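Local coordinates for protein alpha-amylase (Eisenia fetida, PDB 6M4K) that probably catalyses the endohydrolysis of internal alpha-1,4-glucosidic linkages in starch-like polysaccharides as a calcium- and chloride-dependent member of glycoside hydrolase family 13, at residues T28-E33 against T89-L94; D303-H308 against R341-Y346; K373-F378 against W382-R387. All blocks are in the same frame, centred on the assembly; numbering follows the deposited sequence. Where two conformers were deposited one is given.

Interaction 1. Residues T28-E33 against T89-L94; sequences TDIERE and TTCNNL. With SO4 (sulfate ion), chain G.
Glu31 and Thr90 meet where two neighbouring helices pack, their side chains crossing at about a right angle. Carboxylate oxygen OE2 of Glu31 lies 2.7 Å from Thr90 OG1, close enough for a hydrogen bond, although the single hydroxyl proton also has Asn86 O within reach. Nearer the backbone, Glu31 CG rests 3.6 Å from Thr90 CB, adding an aliphatic contact beneath the polar one. The glutamate gets there by standing CG anti to its own N (chi1 -177°) and staying extended beyond it, which carries the carboxylate over to the neighbouring helix. With an alanine here, the Thr90 hydroxyl would probably lose its carboxylate partner, and a gap would open beside Thr90 CB.

Deeper in the interface, Cys91 SG sits 3.9 Å from Ile30 O and 4.1 Å from Glu31 CA, close over the backbone of the partner helix, and Ile30 CG2 brushes the same sulfur at 4.4 Å. These are the first two helices of the TIM barrel, following strands 19-22 and 44-47, and they run nearly parallel: their segment axes come within 8.8 Å at a crossing angle of 16°, as successive units of such a barrel's outer layer do.

Cys91 is fixed in place by its disulfide to Cys34 on helix 27-39, a covalent tie between these helices. Beneath the pair, Ile30 also packs on Met87 and Cys91 on Ile98 of strand 97-102. At the far end of segment 28-33 a sulfate, probably from the crystallisation liquor, lies by Thr28 and Lys26; its very short approach to Thr28 OG1 is doubtful.

Interaction 2. Residues D303-H308 against R341-Y346; sequences DNQRGH and RLMSSY
Gln305 and Ser345 are the nearest residues of the two backbones, yet their CA atoms stand 9.2 Å apart, so the two segments, a short 3-10 turn and the end of a strand, meet mainly through side chains and one bridging water. Gln305 spans the interval: CG is tucked between the backbone N and the carbonyl carbon (chi1 71°) and the chain then runs out straight. Its NE2 donates to Ser345 OG at 2.9 Å, almost linearly (175°) and in the amide plane, while the other end of the amide, OE1, has Met343 CE at 3.6 Å.

That same OE1 takes a bond on a lone pair from Arg306 NH1, 2.8 Å away and tilted from the guanidinium plane. A buried water closes the gap: it donates to Gln305 OE1 (2.8 Å), accepts from Arg306 NH2 in the guanidinium plane (2.9 Å) and from Tyr346 N (3.0 Å), and sits over the centre of the Tyr346 ring. Arg306 NH2 also approaches Tyr346 CZ at 3.5 Å, the two planes 59° apart. The loop after strand 295-297 and the end of strand 339-344 thus join at the C-terminal mouth of the barrel, the end where TIM-barrel enzymes carry their active sites.

Ser345 OG is further bonded to Glu385, Gln305 NE2 to Asp300 and Tyr346 OH to Val362 O. With donors gathered on OE1 and acceptors on NE2, the Gln305 amide is held against flipping.

Interaction 3. Residues K373-F378 against W382-R387; sequences KDVECF and WICEHR. With SO4 (sulfate ion), chain E.
Val375 lies across the indole of Trp382 at about a right angle, and this crossing organises one end of the loop. Its CG2 sits 3.6 Å from the centroid of the Trp382 six-membered ring, just 6° off the normal, a CH-pi contact delivered squarely onto the face. With CG1 anti to the backbone N (chi1 172°), the two methyls share the work: CG2 covers the ring, and CG1 reaches Cys384 SG at 4.1 Å. The backbone of Val375 follows the same path, its CA over that face as well.

A few residues on, the two arms of the loop are joined twice. Phe378 N donates to Trp382 O at 3.0 Å, the donor tilted somewhat from the carbonyl plane, and Cys377 SG is bonded to Cys384 SG at 2.1 Å with a chi3 of -76°. Together they close a tight disulfide loop. The Phe378 ring folds back over it: Cys377 CB stands above the centre of one face, the carbonyl oxygens of Ile383 and Cys384 approach the edge near its plane (CD1 to Ile383 O, 3.6 Å), and CZ meets Arg387 CB at 3.6 Å. The ring thus touches the aliphatic base of Arg387, whose guanidinium plane is turned steeply to it and whose CD brushes the Cys377 sulfur.

Next to Val375, Asp374 N donates to sulfate O2 at 2.8 Å, an ion probably from the crystallisation liquor that Asn367 also holds. The loop lies between the last barrel strand and helix 389-401. Asp29 of helix 27-39 accepts from Val375 N, and Glu33 of that helix forms a salt bridge with Arg387 NE and a hydrogen bond with His386, the latter also bonded to Ser344 of strand 339-344; Trp25 meets Trp382 edge-to-face.

In the fold
The three contacts sample one TIM barrel from its interior to its surface. Interaction 2 is fully buried about the mouth of the barrel and is the most polar, a network of amide, guanidinium and water. Interaction 1, in the outer helical layer, is partly buried and combines one carboxylate-hydroxyl approach with sulfur packing, while interaction 3, at the surface, relies on a CH-pi contact over an indole face and an internal disulfide. Helix 27-39 serves interactions 1 and 3, and segment 382-387 reaches both the helix, through Glu33, and segment 341-346 of interaction 2, through Ser344 and Ser345. Interactions 1 and 2 do not touch, their centres being about 23 Å apart.

Interaction 1. Residues T28-E33 against T89-L94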
loop_
_atom_site.group_PDB
_atom_site.type_symbol
_atom_site.label_atom_id
_atom_site.label_comp_id
_atom_site.label_asym_id
_atom_site.label_seq_id
_atom_site.Cartn_x
_atom_site.Cartn_y
_atom_site.Cartn_z
ATOM N N THR A 28 -4.701 17.402 -8.063
ATOM C CA THR A 28 -5.163 17.556 -9.438
ATOM C C THR A 28 -4.784 16.363 -10.297
ATOM O O THR A 28 -5.546 15.978 -11.192
ATOM C CB THR A 28 -4.605 18.835 -10.051
ATOM O OG1 THR A 28 -3.182 18.850 -9.902
ATOM C CG2 THR A 28 -5.223 20.061 -9.381
ATOM N N ASP A 29 -3.623 15.752 -10.026
ATOM C CA ASP A 29 -3.212 14.567 -10.776
ATOM C C ASP A 29 -4.017 13.337 -10.379
ATOM O O ASP A 29 -4.398 12.544 -11.243
ATOM C CB ASP A 29 -1.708 14.323 -10.635
ATOM C CG ASP A 29 -0.898 15.248 -11.524
ATOM O OD1 ASP A 29 -1.387 15.606 -12.622
ATOM O OD2 ASP A 29 0.218 15.605 -11.124
ATOM N N ILE A 30 -4.282 13.156 -9.083
ATOM C CA ILE A 30 -5.113 12.027 -8.674
ATOM C C ILE A 30 -6.506 12.162 -9.263
ATOM O O ILE A 30 -7.076 11.193 -9.771
ATOM C CB ILE A 30 -5.130 11.880 -7.143
ATOM C CG1 ILE A 30 -3.710 11.614 -6.634
ATOM C CG2 ILE A 30 -6.097 10.770 -6.720
ATOM C CD1 ILE A 30 -3.609 11.399 -5.143
ATOM N N GLU A 31 -7.046 13.382 -9.254
ATOM C CA GLU A 31 -8.367 13.621 -9.819
ATOM C C GLU A 31 -8.443 13.159 -11.271
ATOM O O GLU A 31 -9.402 12.484 -11.668
ATOM C CB GLU A 31 -8.717 15.101 -9.691
ATOM C CG GLU A 31 -10.113 15.423 -10.194
ATOM C CD GLU A 31 -10.515 16.865 -9.991
ATOM O OE1 GLU A 31 -9.692 17.668 -9.525
ATOM O OE2 GLU A 31 -11.680 17.191 -10.303
ATOM N N ARG A 32 -7.434 13.503 -12.077
ATOM C CA ARG A 32 -7.408 13.032 -13.461
ATOM C C ARG A 32 -7.191 11.526 -13.525
ATOM O O ARG A 32 -7.820 10.833 -14.336
ATOM C CB ARG A 32 -6.319 13.757 -14.247
ATOM C CG ARG A 32 -6.488 15.261 -14.290
ATOM C CD ARG A 32 -5.609 15.899 -15.349
ATOM N NE ARG A 32 -5.382 17.314 -15.071
ATOM C CZ ARG A 32 -4.351 17.773 -14.369
ATOM N NH1 ARG A 32 -3.452 16.926 -13.884
ATOM N NH2 ARG A 32 -4.213 19.074 -14.156
ATOM N N GLU A 33 -6.316 11.000 -12.673
ATOM C CA GLU A 33 -5.996 9.580 -12.711
ATOM C C GLU A 33 -7.205 8.705 -12.403
ATOM O O GLU A 33 -7.245 7.551 -12.828
ATOM C CB GLU A 33 -4.863 9.285 -11.727
ATOM C CG GLU A 33 -4.202 7.934 -11.944
ATOM C CD GLU A 33 -3.366 7.878 -13.212
ATOM O OE1 GLU A 33 -3.276 8.895 -13.943
ATOM O OE2 GLU A 33 -2.777 6.811 -13.472
ATOM N N THR A 89 -14.598 14.427 -4.781
ATOM C CA THR A 89 -15.884 14.440 -5.479
ATOM C C THR A 89 -15.787 13.749 -6.840
ATOM O O THR A 89 -16.604 12.885 -7.171
ATOM C CB THR A 89 -16.373 15.880 -5.626
ATOM O OG1 THR A 89 -16.582 16.443 -4.325
ATOM C CG2 THR A 89 -17.672 15.919 -6.418
ATOM N N THR A 90 -14.774 14.106 -7.636
ATOM C CA THR A 90 -14.632 13.543 -8.976
ATOM C C THR A 90 -14.365 12.047 -8.909
ATOM O O THR A 90 -14.949 11.255 -9.661
ATOM C CB THR A 90 -13.467 14.241 -9.680
ATOM O OG1 THR A 90 -13.777 15.624 -9.872
ATOM C CG2 THR A 90 -13.175 13.583 -11.026
ATOM N N CYS A 91 -13.460 11.648 -8.018
ATOM C CA CYS A 91 -13.099 10.243 -7.907
ATOM C C CYS A 91 -14.292 9.421 -7.433
ATOM O O CYS A 91 -14.626 8.389 -8.022
ATOM C CB CYS A 91 -11.889 10.090 -6.978
ATOM S SG CYS A 91 -10.353 10.710 -7.700
ATOM N N ASN A 92 -14.973 9.901 -6.382
ATOM C CA ASN A 92 -16.168 9.214 -5.898
ATOM C C ASN A 92 -17.216 9.071 -6.992
ATOM O O ASN A 92 -17.845 8.014 -7.113
ATOM C CB ASN A 92 -16.765 9.945 -4.699
ATOM C CG ASN A 92 -15.974 9.739 -3.431
ATOM O OD1 ASN A 92 -14.902 9.128 -3.445
ATOM N ND2 ASN A 92 -16.503 10.241 -2.315
ATOM N N ASN A 93 -17.425 10.123 -7.791
ATOM C CA ASN A 93 -18.401 10.036 -8.876
ATOM C C ASN A 93 -18.014 8.992 -9.908
ATOM O O ASN A 93 -18.890 8.447 -10.590
ATOM C CB ASN A 93 -18.603 11.397 -9.544
ATOM C CG ASN A 93 -19.404 12.355 -8.689
ATOM O OD1 ASN A 93 -20.108 11.932 -7.775
ATOM N ND2 ASN A 93 -19.304 13.645 -8.982
ATOM N N LEU A 94 -16.719 8.714 -10.057
ATOM C CA LEU A 94 -16.239 7.665 -10.952
ATOM C C LEU A 94 -16.171 6.297 -10.296
ATOM O O LEU A 94 -15.789 5.329 -10.961
ATOM C CB LEU A 94 -14.852 8.024 -11.486
ATOM C CG LEU A 94 -14.852 9.132 -12.531
ATOM C CD1 LEU A 94 -13.452 9.697 -12.686
ATOM C CD2 LEU A 94 -15.346 8.575 -13.851
HETATM S S SO4 G . -1.476 22.083 -9.192
HETATM O O1 SO4 G . -1.547 22.115 -7.740
HETATM O O2 SO4 G . -1.932 20.774 -9.626
HETATM O O3 SO4 G . -0.086 22.238 -9.614
HETATM O O4 SO4 G . -2.320 23.138 -9.752
#

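Interaction 2. Residues D303-H308 against R341-Y346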
loop_
_atom_site.group_PDB
_atom_site.type_symbol
_atom_site.label_atom_id
_atom_site.label_comp_id
_atom_site.label_asym_id
_atom_site.label_seq_id
_atom_site.Cartn_x
_atom_site.Cartn_y
_atom_site.Cartn_z
ATOM N N ASP A 303 8.114 3.389 2.708
ATOM C CA ASP A 303 9.189 3.294 3.690
ATOM C C ASP A 303 10.181 2.212 3.320
ATOM O O ASP A 303 11.396 2.454 3.291
ATOM C CB ASP A 303 8.640 2.910 5.063
ATOM C CG ASP A 303 7.966 4.039 5.775
ATOM O OD1 ASP A 303 8.444 5.192 5.680
ATOM O OD2 ASP A 303 6.962 3.756 6.466
ATOM N N ASN A 304 9.695 0.999 3.069
ATOM C CA ASN A 304 10.620 -0.099 2.865
ATOM C C ASN A 304 11.222 -0.142 1.471
ATOM O O ASN A 304 12.258 -0.784 1.294
ATOM C CB ASN A 304 10.057 -1.440 3.370
ATOM C CG ASN A 304 8.886 -1.962 2.549
ATOM O OD1 ASN A 304 8.677 -1.568 1.401
ATOM N ND2 ASN A 304 8.153 -2.921 3.124
ATOM N N GLN A 305 10.656 0.573 0.492
ATOM C CA GLN A 305 11.391 0.714 -0.767
ATOM C C GLN A 305 12.616 1.612 -0.614
ATOM O O GLN A 305 13.450 1.660 -1.527
ATOM C CB GLN A 305 10.496 1.188 -1.930
ATOM C CG GLN A 305 10.050 2.641 -1.840
ATOM C CD GLN A 305 9.256 3.158 -3.044
ATOM O OE1 GLN A 305 9.102 4.376 -3.189
ATOM N NE2 GLN A 305 8.766 2.263 -3.907
ATOM N N ARG A 306 12.729 2.322 0.506
ATOM C CA ARG A 306 13.889 3.132 0.856
ATOM C C ARG A 306 14.802 2.421 1.840
ATOM O O ARG A 306 15.681 3.065 2.431
ATOM C CB ARG A 306 13.450 4.487 1.419
ATOM C CG ARG A 306 12.904 5.388 0.331
ATOM C CD ARG A 306 12.055 6.587 0.801
ATOM N NE ARG A 306 11.805 7.373 -0.394
ATOM C CZ ARG A 306 10.917 7.053 -1.327
ATOM N NH1 ARG A 306 10.070 6.043 -1.135
ATOM N NH2 ARG A 306 10.841 7.764 -2.439
ATOM N N GLY A 307 14.615 1.115 2.035
ATOM C CA GLY A 307 15.523 0.332 2.849
ATOM C C GLY A 307 15.251 0.356 4.331
ATOM O O GLY A 307 16.086 -0.127 5.106
ATOM N N HIS A 308 14.110 0.897 4.758
ATOM C CA HIS A 308 13.817 1.046 6.175
ATOM C C HIS A 308 13.155 -0.180 6.803
ATOM O O HIS A 308 12.970 -0.198 8.025
ATOM C CB HIS A 308 12.968 2.303 6.403
ATOM C CG HIS A 308 13.618 3.561 5.910
ATOM N ND1 HIS A 308 12.900 4.690 5.580
ATOM C CD2 HIS A 308 14.917 3.859 5.674
ATOM C CE1 HIS A 308 13.731 5.636 5.175
ATOM N NE2 HIS A 308 14.960 5.157 5.224
ATOM N N ARG A 341 -2.842 -3.810 -2.139
ATOM C CA ARG A 341 -2.475 -2.443 -2.478
ATOM C C ARG A 341 -1.203 -2.484 -3.320
ATOM O O ARG A 341 -0.234 -3.164 -2.958
ATOM C CB ARG A 341 -2.228 -1.633 -1.201
ATOM C CG ARG A 341 -1.841 -0.178 -1.459
ATOM C CD ARG A 341 -1.459 0.550 -0.175
ATOM N NE ARG A 341 -0.237 -0.003 0.406
ATOM C CZ ARG A 341 0.167 0.190 1.663
ATOM N NH1 ARG A 341 -0.545 0.935 2.492
ATOM N NH2 ARG A 341 1.297 -0.364 2.102
ATOM N N LEU A 342 -1.210 -1.779 -4.445
ATOM C CA LEU A 342 -0.012 -1.601 -5.262
ATOM C C LEU A 342 0.625 -0.250 -4.969
ATOM O O LEU A 342 -0.057 0.780 -4.967
ATOM C CB LEU A 342 -0.354 -1.650 -6.753
ATOM C CG LEU A 342 -1.131 -2.851 -7.288
ATOM C CD1 LEU A 342 -1.150 -2.839 -8.810
ATOM C CD2 LEU A 342 -0.541 -4.151 -6.788
ATOM N N MET A 343 1.930 -0.257 -4.740
ATOM C CA MET A 343 2.682 0.984 -4.647
ATOM C C MET A 343 2.762 1.655 -6.016
ATOM O O MET A 343 2.839 0.992 -7.055
ATOM C CB MET A 343 4.097 0.646 -4.164
ATOM C CG MET A 343 5.030 1.839 -4.010
ATOM S SD MET A 343 4.372 2.968 -2.777
ATOM C CE MET A 343 5.530 4.327 -2.987
ATOM N N SER A 344 2.739 2.983 -6.019
ATOM C CA SER A 344 3.035 3.763 -7.216
ATOM C C SER A 344 4.055 4.825 -6.833
ATOM O O SER A 344 3.783 5.668 -5.971
ATOM C CB SER A 344 1.776 4.387 -7.824
ATOM O OG SER A 344 2.034 4.792 -9.161
ATOM N N SER A 345 5.230 4.766 -7.466
ATOM C CA SER A 345 6.428 5.425 -6.961
ATOM C C SER A 345 6.914 6.552 -7.863
ATOM O O SER A 345 6.522 6.681 -9.027
ATOM C CB SER A 345 7.574 4.416 -6.859
ATOM O OG SER A 345 7.170 3.257 -6.159
ATOM N N TYR A 346 7.844 7.326 -7.306
ATOM C CA TYR A 346 8.679 8.202 -8.106
ATOM C C TYR A 346 10.136 7.759 -8.008
ATOM O O TYR A 346 10.557 7.114 -7.048
ATOM C CB TYR A 346 8.512 9.669 -7.694
ATOM C CG TYR A 346 8.870 10.021 -6.258
ATOM C CD1 TYR A 346 10.201 10.183 -5.881
ATOM C CD2 TYR A 346 7.884 10.236 -5.292
ATOM C CE1 TYR A 346 10.541 10.531 -4.593
ATOM C CE2 TYR A 346 8.217 10.591 -3.996
ATOM C CZ TYR A 346 9.548 10.743 -3.646
ATOM O OH TYR A 346 9.869 11.115 -2.369
HETATM O O HOH W 1 9.162 6.750 -4.628
#

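Interaction 3. Residues K373-F378 against W382-R387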
loop_
_atom_site.group_PDB
_atom_site.type_symbol
_atom_site.label_atom_id
_atom_site.label_comp_id
_atom_site.label_asym_id
_atom_site.label_seq_id
_atom_site.Cartn_x
_atom_site.Cartn_y
_atom_site.Cartn_z
ATOM N N LYS A 373 5.855 18.415 -9.362
ATOM C CA LYS A 373 5.549 18.463 -10.783
ATOM C C LYS A 373 4.268 17.709 -11.094
ATOM O O LYS A 373 3.896 16.755 -10.399
ATOM C CB LYS A 373 6.654 17.793 -11.591
ATOM C CG LYS A 373 7.970 18.510 -11.591
ATOM C CD LYS A 373 8.874 17.783 -12.563
ATOM C CE LYS A 373 10.290 18.209 -12.398
ATOM N NZ LYS A 373 11.143 17.612 -13.466
ATOM N N ASP A 374 3.612 18.118 -12.178
ATOM C CA ASP A 374 2.566 17.305 -12.778
ATOM C C ASP A 374 3.127 15.939 -13.140
ATOM O O ASP A 374 4.261 15.815 -13.619
ATOM C CB ASP A 374 2.049 17.960 -14.064
ATOM C CG ASP A 374 1.180 19.178 -13.809
ATOM O OD1 ASP A 374 0.832 19.469 -12.650
ATOM O OD2 ASP A 374 0.839 19.862 -14.803
ATOM N N VAL A 375 2.326 14.898 -12.922
ATOM C CA VAL A 375 2.758 13.552 -13.265
ATOM C C VAL A 375 2.799 13.375 -14.776
ATOM O O VAL A 375 1.869 13.762 -15.495
ATOM C CB VAL A 375 1.807 12.514 -12.644
ATOM C CG1 VAL A 375 2.135 11.124 -13.160
ATOM C CG2 VAL A 375 1.889 12.562 -11.135
ATOM N N GLU A 376 3.871 12.758 -15.256
ATOM C CA GLU A 376 3.935 12.218 -16.611
ATOM C C GLU A 376 4.511 10.817 -16.488
ATOM O O GLU A 376 5.700 10.650 -16.209
ATOM C CB GLU A 376 4.796 13.078 -17.537
ATOM C CG GLU A 376 4.811 12.544 -18.962
ATOM C CD GLU A 376 5.725 13.321 -19.884
ATOM O OE1 GLU A 376 6.014 14.498 -19.588
ATOM O OE2 GLU A 376 6.159 12.749 -20.905
ATOM N N CYS A 377 3.670 9.812 -16.670
ATOM C CA CYS A 377 4.114 8.454 -16.401
ATOM C C CYS A 377 5.219 8.028 -17.357
ATOM O O CYS A 377 5.204 8.365 -18.545
ATOM C CB CYS A 377 2.939 7.487 -16.494
ATOM S SG CYS A 377 1.820 7.609 -15.072
ATOM N N PHE A 378 6.192 7.298 -16.819
ATOM C CA PHE A 378 7.245 6.638 -17.584
ATOM C C PHE A 378 8.292 7.609 -18.118
ATOM O O PHE A 378 9.035 7.259 -19.038
ATOM C CB PHE A 378 6.702 5.772 -18.731
ATOM C CG PHE A 378 5.488 4.954 -18.368
ATOM C CD1 PHE A 378 5.387 4.318 -17.138
ATOM C CD2 PHE A 378 4.444 4.825 -19.267
ATOM C CE1 PHE A 378 4.268 3.559 -16.820
ATOM C CE2 PHE A 378 3.324 4.071 -18.949
ATOM C CZ PHE A 378 3.244 3.441 -17.721
ATOM N N TRP A 382 8.377 9.677 -12.807
ATOM C CA TRP A 382 7.227 8.987 -12.234
ATOM C C TRP A 382 7.216 7.550 -12.744
ATOM O O TRP A 382 7.196 7.316 -13.957
ATOM C CB TRP A 382 5.944 9.719 -12.614
ATOM C CG TRP A 382 5.913 11.127 -12.113
ATOM C CD1 TRP A 382 6.272 12.267 -12.809
ATOM C CD2 TRP A 382 5.527 11.571 -10.798
ATOM N NE1 TRP A 382 6.114 13.371 -12.009
ATOM C CE2 TRP A 382 5.656 12.976 -10.774
ATOM C CE3 TRP A 382 5.073 10.919 -9.638
ATOM C CZ2 TRP A 382 5.349 13.736 -9.646
ATOM C CZ3 TRP A 382 4.767 11.680 -8.515
ATOM C CH2 TRP A 382 4.904 13.073 -8.528
ATOM N N ILE A 383 7.219 6.590 -11.816
ATOM C CA ILE A 383 7.331 5.182 -12.193
ATOM C C ILE A 383 5.993 4.627 -12.675
ATOM O O ILE A 383 5.938 3.856 -13.640
ATOM C CB ILE A 383 7.902 4.369 -11.017
ATOM C CG1 ILE A 383 9.227 4.980 -10.533
ATOM C CG2 ILE A 383 8.054 2.893 -11.397
ATOM C CD1 ILE A 383 10.324 5.094 -11.617
ATOM N N CYS A 384 4.905 4.979 -11.980
ATOM C CA CYS A 384 3.542 4.579 -12.356
ATOM C C CYS A 384 3.374 3.067 -12.503
ATOM O O CYS A 384 2.850 2.582 -13.504
ATOM C CB CYS A 384 3.078 5.297 -13.621
ATOM S SG CYS A 384 2.976 7.081 -13.450
ATOM N N GLU A 385 3.822 2.320 -11.486
ATOM C CA GLU A 385 3.697 0.860 -11.513
ATOM C C GLU A 385 2.276 0.407 -11.821
ATOM O O GLU A 385 2.069 -0.623 -12.467
ATOM C CB GLU A 385 4.113 0.265 -10.159
ATOM C CG GLU A 385 5.593 0.383 -9.809
ATOM C CD GLU A 385 5.913 1.603 -8.971
ATOM O OE1 GLU A 385 5.432 2.711 -9.290
ATOM O OE2 GLU A 385 6.650 1.448 -7.981
ATOM N N HIS A 386 1.277 1.131 -11.315
ATOM C CA HIS A 386 -0.108 0.719 -11.517
ATOM C C HIS A 386 -0.523 0.798 -12.978
ATOM O O HIS A 386 -1.507 0.158 -13.365
ATOM C CB HIS A 386 -1.033 1.578 -10.654
ATOM C CG HIS A 386 -1.082 3.006 -11.076
ATOM N ND1 HIS A 386 -0.046 3.890 -10.851
ATOM C CD2 HIS A 386 -2.036 3.698 -11.740
ATOM C CE1 HIS A 386 -0.369 5.069 -11.351
ATOM N NE2 HIS A 386 -1.570 4.979 -11.898
ATOM N N ARG A 387 0.213 1.564 -13.791
ATOM C CA ARG A 387 0.003 1.640 -15.232
ATOM C C ARG A 387 0.872 0.678 -16.035
ATOM O O ARG A 387 0.787 0.683 -17.270
ATOM C CB ARG A 387 0.235 3.069 -15.736
ATOM C CG ARG A 387 -0.807 4.100 -15.330
ATOM C CD ARG A 387 -0.900 5.164 -16.412
ATOM N NE ARG A 387 -1.799 6.263 -16.093
ATOM C CZ ARG A 387 -2.281 7.089 -17.015
ATOM N NH1 ARG A 387 -1.952 6.911 -18.290
ATOM N NH2 ARG A 387 -3.095 8.079 -16.675
HETATM S S SO4 E . 5.590 20.727 -14.515
HETATM O O1 SO4 E . 6.473 19.598 -14.773
HETATM O O2 SO4 E . 4.532 20.374 -13.571
HETATM O O3 SO4 E . 4.989 21.153 -15.778
HETATM O O4 SO4 E . 6.370 21.824 -13.952
#